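Local coordinates for protein metallocarboxypeptidase (Trypanosoma cruzi, PDB 3DWC) that probably removes single amino acids other than proline from the C-terminus of peptides, as a cobalt-bound metallocarboxypeptidase of the M32 family, at residues W223-G229 with A272-Q276; G299-F303 with Q462-W467. All coordinates share one frame; numbering follows the deposited sequence.

Interaction 1 of 2, residues W223-G229 with A272-Q276; sequences WKFDFDG and AKYEQ. With GLY (glycine), chain O.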
# COMPACT_ATOMS: atom_id res chain seq x y z
N TRP B 223 -5.67 -12.39 -21.74
CA TRP B 223 -6.18 -13.29 -20.69
C TRP B 223 -7.42 -12.76 -19.92
O TRP B 223 -7.84 -13.35 -18.92
CB TRP B 223 -5.06 -13.67 -19.71
CG TRP B 223 -4.49 -15.00 -20.01
CD1 TRP B 223 -4.79 -16.17 -19.40
CD2 TRP B 223 -3.45 -15.29 -20.95
NE1 TRP B 223 -4.03 -17.19 -19.92
CE2 TRP B 223 -3.19 -16.67 -20.87
CE3 TRP B 223 -2.70 -14.52 -21.83
CZ2 TRP B 223 -2.28 -17.29 -21.66
CZ3 TRP B 223 -1.79 -15.15 -22.63
CH2 TRP B 223 -1.58 -16.51 -22.53
N LYS B 224 -7.94 -11.63 -20.37
CA LYS B 224 -9.10 -10.96 -19.78
C LYS B 224 -8.89 -10.64 -18.31
O LYS B 224 -9.82 -10.65 -17.52
CB LYS B 224 -10.36 -11.76 -20.09
CG LYS B 224 -10.38 -12.16 -21.55
CD LYS B 224 -11.67 -12.69 -21.99
CE LYS B 224 -11.54 -13.31 -23.40
NZ LYS B 224 -11.33 -12.32 -24.58
N PHE B 225 -7.65 -10.31 -17.94
CA PHE B 225 -7.39 -9.69 -16.64
C PHE B 225 -8.33 -8.47 -16.40
O PHE B 225 -8.49 -7.54 -17.23
CB PHE B 225 -5.91 -9.35 -16.49
CG PHE B 225 -5.49 -8.90 -15.10
CD1 PHE B 225 -4.98 -9.79 -14.18
CD2 PHE B 225 -5.51 -7.57 -14.77
CE1 PHE B 225 -4.58 -9.35 -12.95
CE2 PHE B 225 -5.14 -7.14 -13.54
CZ PHE B 225 -4.67 -8.01 -12.63
N ASP B 226 -9.00 -8.49 -15.26
CA ASP B 226 -9.81 -7.34 -14.89
C ASP B 226 -8.94 -6.23 -14.25
O ASP B 226 -8.53 -6.35 -13.11
CB ASP B 226 -10.89 -7.79 -13.92
CG ASP B 226 -11.85 -6.67 -13.54
OD1 ASP B 226 -11.77 -5.54 -14.11
OD2 ASP B 226 -12.68 -6.95 -12.66
N PHE B 227 -8.63 -5.19 -15.01
CA PHE B 227 -7.79 -4.09 -14.51
C PHE B 227 -8.52 -3.13 -13.57
O PHE B 227 -7.92 -2.27 -12.97
CB PHE B 227 -7.19 -3.32 -15.67
CG PHE B 227 -5.93 -3.98 -16.26
CD1 PHE B 227 -5.96 -4.65 -17.46
CD2 PHE B 227 -4.75 -3.92 -15.57
CE1 PHE B 227 -4.83 -5.22 -17.98
CE2 PHE B 227 -3.61 -4.47 -16.08
CZ PHE B 227 -3.65 -5.13 -17.29
N ASP B 228 -9.83 -3.27 -13.46
CA ASP B 228 -10.56 -2.53 -12.44
C ASP B 228 -10.55 -3.28 -11.10
O ASP B 228 -11.14 -2.81 -10.13
CB ASP B 228 -12.00 -2.29 -12.89
CG ASP B 228 -12.08 -1.20 -13.95
OD1 ASP B 228 -12.86 -1.37 -14.86
OD2 ASP B 228 -11.37 -0.19 -13.87
N GLY B 229 -9.89 -4.44 -11.08
CA GLY B 229 -9.76 -5.24 -9.88
C GLY B 229 -8.36 -5.81 -9.71
O GLY B 229 -8.18 -6.87 -9.14
N ALA B 272 -3.31 -14.99 -11.18
CA ALA B 272 -4.28 -13.92 -10.99
C ALA B 272 -5.69 -14.31 -11.37
O ALA B 272 -6.66 -13.92 -10.68
CB ALA B 272 -3.87 -12.66 -11.78
N LYS B 273 -5.82 -15.03 -12.47
CA LYS B 273 -7.17 -15.41 -12.94
C LYS B 273 -7.83 -16.31 -11.92
O LYS B 273 -9.04 -16.24 -11.71
CB LYS B 273 -7.09 -16.12 -14.29
CG LYS B 273 -6.64 -15.22 -15.50
CD LYS B 273 -7.62 -14.08 -15.81
CE LYS B 273 -8.97 -14.61 -16.39
NZ LYS B 273 -9.93 -13.50 -16.64
N TYR B 274 -7.05 -17.16 -11.28
CA TYR B 274 -7.58 -18.01 -10.23
C TYR B 274 -8.08 -17.14 -9.06
O TYR B 274 -9.26 -17.25 -8.65
CB TYR B 274 -6.53 -19.03 -9.79
CG TYR B 274 -6.95 -20.20 -8.92
CD1 TYR B 274 -8.28 -20.47 -8.60
CD2 TYR B 274 -6.00 -21.06 -8.46
CE1 TYR B 274 -8.61 -21.64 -7.79
CE2 TYR B 274 -6.31 -22.18 -7.65
CZ TYR B 274 -7.62 -22.45 -7.34
OH TYR B 274 -7.90 -23.56 -6.58
N GLU B 275 -7.20 -16.26 -8.57
CA GLU B 275 -7.53 -15.35 -7.48
C GLU B 275 -8.75 -14.46 -7.78
O GLU B 275 -9.64 -14.32 -6.92
CB GLU B 275 -6.29 -14.53 -7.08
CG GLU B 275 -5.16 -15.38 -6.48
CD GLU B 275 -5.54 -15.99 -5.12
OE1 GLU B 275 -5.17 -17.14 -4.80
OE2 GLU B 275 -6.25 -15.31 -4.38
N GLN B 276 -8.85 -13.91 -9.01
CA GLN B 276 -9.91 -12.97 -9.35
C GLN B 276 -11.25 -13.64 -9.51
O GLN B 276 -12.29 -12.96 -9.49
CB GLN B 276 -9.63 -12.22 -10.68
CG GLN B 276 -8.49 -11.21 -10.60
CD GLN B 276 -8.48 -10.23 -11.76
OE1 GLN B 276 -8.80 -10.59 -12.94
NE2 GLN B 276 -8.18 -8.97 -11.43
N GLY O . -12.16 -14.86 -26.09
CA GLY O . -13.46 -14.17 -26.32
C GLY O . -14.66 -14.73 -25.58
O GLY O . -15.19 -14.10 -24.65

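Interaction 2 of 2, residues G299-F303 with Q462-W467; sequences GQSLF and QNEKIW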
# COMPACT_ATOMS: atom_id res chain seq x y z
N GLY B 299 -0.68 -25.00 -11.12
CA GLY B 299 -1.36 -25.57 -12.27
C GLY B 299 -2.05 -24.54 -13.15
O GLY B 299 -2.12 -24.68 -14.39
N GLN B 300 -2.61 -23.52 -12.52
CA GLN B 300 -3.13 -22.38 -13.24
C GLN B 300 -2.06 -21.47 -13.85
O GLN B 300 -2.21 -21.01 -14.98
CB GLN B 300 -4.06 -21.59 -12.32
CG GLN B 300 -5.18 -22.42 -11.63
CD GLN B 300 -5.84 -23.47 -12.50
OE1 GLN B 300 -6.59 -23.15 -13.43
NE2 GLN B 300 -5.54 -24.74 -12.22
N SER B 301 -0.98 -21.19 -13.14
CA SER B 301 0.05 -20.36 -13.75
C SER B 301 0.66 -21.06 -14.97
O SER B 301 0.97 -20.45 -16.02
CB SER B 301 1.12 -20.05 -12.71
OG SER B 301 1.56 -21.26 -12.15
N LEU B 302 0.90 -22.35 -14.81
CA LEU B 302 1.58 -23.14 -15.85
C LEU B 302 0.67 -23.55 -16.98
O LEU B 302 1.11 -23.77 -18.11
CB LEU B 302 2.30 -24.33 -15.24
CG LEU B 302 3.46 -23.94 -14.32
CD1 LEU B 302 4.03 -25.19 -13.63
CD2 LEU B 302 4.56 -23.20 -15.03
N PHE B 303 -0.60 -23.62 -16.72
CA PHE B 303 -1.56 -23.74 -17.81
C PHE B 303 -1.43 -22.54 -18.77
O PHE B 303 -1.33 -22.70 -20.00
CB PHE B 303 -2.94 -23.84 -17.21
CG PHE B 303 -4.00 -24.18 -18.21
CD1 PHE B 303 -4.39 -25.48 -18.40
CD2 PHE B 303 -4.61 -23.18 -18.94
CE1 PHE B 303 -5.39 -25.80 -19.31
CE2 PHE B 303 -5.66 -23.47 -19.84
CZ PHE B 303 -6.03 -24.79 -20.03
N GLN B 462 -11.69 -23.41 -17.48
CA GLN B 462 -10.87 -23.28 -16.24
C GLN B 462 -11.70 -22.76 -15.05
O GLN B 462 -11.55 -23.19 -13.90
CB GLN B 462 -9.72 -22.32 -16.44
CG GLN B 462 -8.54 -22.86 -17.23
CD GLN B 462 -7.41 -21.91 -17.28
OE1 GLN B 462 -7.34 -21.05 -18.20
NE2 GLN B 462 -6.43 -22.06 -16.33
N ASN B 463 -12.61 -21.85 -15.36
CA ASN B 463 -13.41 -21.20 -14.36
C ASN B 463 -14.39 -22.21 -13.83
O ASN B 463 -14.55 -22.33 -12.61
CB ASN B 463 -14.08 -19.97 -14.95
CG ASN B 463 -14.85 -19.11 -13.90
OD1 ASN B 463 -14.40 -18.90 -12.78
ND2 ASN B 463 -16.00 -18.60 -14.31
N GLU B 464 -15.04 -22.93 -14.73
CA GLU B 464 -15.99 -23.95 -14.36
C GLU B 464 -15.33 -25.08 -13.59
O GLU B 464 -15.86 -25.54 -12.60
CB GLU B 464 -16.76 -24.52 -15.61
CG GLU B 464 -17.05 -26.08 -15.51
CD GLU B 464 -17.42 -26.72 -16.86
OE1 GLU B 464 -18.35 -26.16 -17.51
OE2 GLU B 464 -16.83 -27.80 -17.24
N LYS B 465 -14.23 -25.57 -14.11
CA LYS B 465 -13.62 -26.78 -13.56
C LYS B 465 -12.87 -26.57 -12.26
O LYS B 465 -12.84 -27.46 -11.41
CB LYS B 465 -12.67 -27.46 -14.57
CG LYS B 465 -13.41 -28.08 -15.72
CD LYS B 465 -12.45 -28.56 -16.85
CE LYS B 465 -13.26 -29.20 -17.97
NZ LYS B 465 -14.11 -30.38 -17.50
N ILE B 466 -12.25 -25.40 -12.13
CA ILE B 466 -11.36 -25.16 -11.04
C ILE B 466 -11.75 -23.91 -10.26
O ILE B 466 -12.04 -24.01 -9.06
CB ILE B 466 -9.89 -25.02 -11.49
CG1 ILE B 466 -9.44 -26.26 -12.28
CG2 ILE B 466 -9.01 -24.75 -10.27
CD1 ILE B 466 -9.51 -27.58 -11.47
N TRP B 467 -11.74 -22.75 -10.91
CA TRP B 467 -11.73 -21.49 -10.14
C TRP B 467 -12.96 -21.33 -9.29
O TRP B 467 -12.86 -20.93 -8.15
CB TRP B 467 -11.46 -20.24 -10.99
CG TRP B 467 -10.33 -20.31 -11.97
CD1 TRP B 467 -9.21 -21.07 -11.88
CD2 TRP B 467 -10.19 -19.53 -13.15
NE1 TRP B 467 -8.39 -20.83 -12.96
CE2 TRP B 467 -8.99 -19.90 -13.77
CE3 TRP B 467 -11.00 -18.58 -13.78
CZ2 TRP B 467 -8.57 -19.35 -14.97
CZ3 TRP B 467 -10.59 -18.06 -15.01
CH2 TRP B 467 -9.40 -18.44 -15.58
O HOH W 1 -4.59 -19.79 -15.45

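Interaction 1 of 2, residues W223-G229 with A272-Q276
Q276 grips D226 through both ends of its side-chain amide, tying the loop after helix 209-222 to the C-terminal end of helix 259-276. That helix carries the HExxH motif of this metallopeptidase, with H267 and H271 binding the cobalt. D226 N gives a nearly straight bond to Q276 OE1 (3.1 Å, 164°), in the carbonyl plane on a lone pair. Q276 NE2 returns a bond to D226 O at 3.1 Å and adds a weak one to G229 O. The amide is thus fixed in rotation. Q276 NE2 also sits over one face of the F225 ring, toward its rim, 3.8 Å from F225 CZ. The ring and amide planes are 22° apart. F225 CE1 at the ring edge lies 3.6 Å from A272 CB.

K273 takes the other end of the loop. Its chain is bent at the second and third torsions, which curls it past W223 O and brings K273 NZ to K224 O in a weak hydrogen bond of 3.0 Å.

The loop shape sets up these acceptors. K224, with positive phi, is the C-prime residue of a Schellman motif ending helix 209-222. D226 to G229 form a type I turn, in which D226 O also accepts from G229 N. D226 OD1 closes an Asx turn with D228 N, while OD2 pairs with K37 of the second subunit. K224 itself leads away to a bound glycine, which D454 also holds; K224 NZ lies 3.1 Å from the glycine N.

Interaction 2 of 2, residues G299-F303 with Q462-W467
Q300 reaches from helix 294-309 to meet Q462 and W467 on helix 456-467. The two short segments run close to antiparallel (153°), with axes 12.5 Å apart, and side chains, several of them long and polar, span the distance. From CB, which points at the other helix, the Q300 chain bends at chi2 (-40°). Q300 CG comes alongside the indole nitrogen, 3.8 Å from W467 NE1. Q300 CD lies at the edge of the indole, in its plane, and the amide stands almost perpendicular to that ring (85°). At the tip, Q300 OE1 accepts two hydrogen bonds, from W467 NE1 at 3.0 Å and from Q462 NE2 at 3.1 Å. The donors arrive from opposite faces of the amide plane, and both bonds are bent. Q300 NE2 packs on I466 CG2 at 4.0 Å and donates to V296 O, so both polar atoms of this buried amide are satisfied.

Q462 is extended beyond CG and slides past Q300 in the opposite direction. Its amide packs against the F303 ring, with Q462 OE1 3.4 Å from F303 CE2. A water links Q462 NE2 (3.1 Å) to Q300 O.

The backbone of 463-467 makes a wider pi-type turn. Q462 O accepts from both I466 N and W467 N, and the W467 ring lies over Q462 CB. F303 also packs on L433 and M434 of helix 421-441.

This is buried helix-helix packing in the largely helical M32 fold, near the metal site: the Q300 side chain is about 9 Å from the cobalt, and E298, a cobalt ligand, sits on the same helix.

Interactions 1 and 2 meet on helix 259-276. Y274 packs on W467, Q300 and I466, and K273 CB touches W467 CH2 at 3.5 Å. A272 and Q276 serve the loop 223-229, Y274 packs on the helix pair, and K273 takes part in both. Both contacts are largely buried. Interaction 1 nevertheless reaches the surface at K224, and D226 and D228 contact the second subunit. Interaction 2 is wholly buried and touches no other chain. The chemistry follows. A glutamine amide and a lysine bind backbone atoms of a loop in interaction 1. In interaction 2 side-chain amides and an indole bond to one another, with one water bridging to a backbone carbonyl.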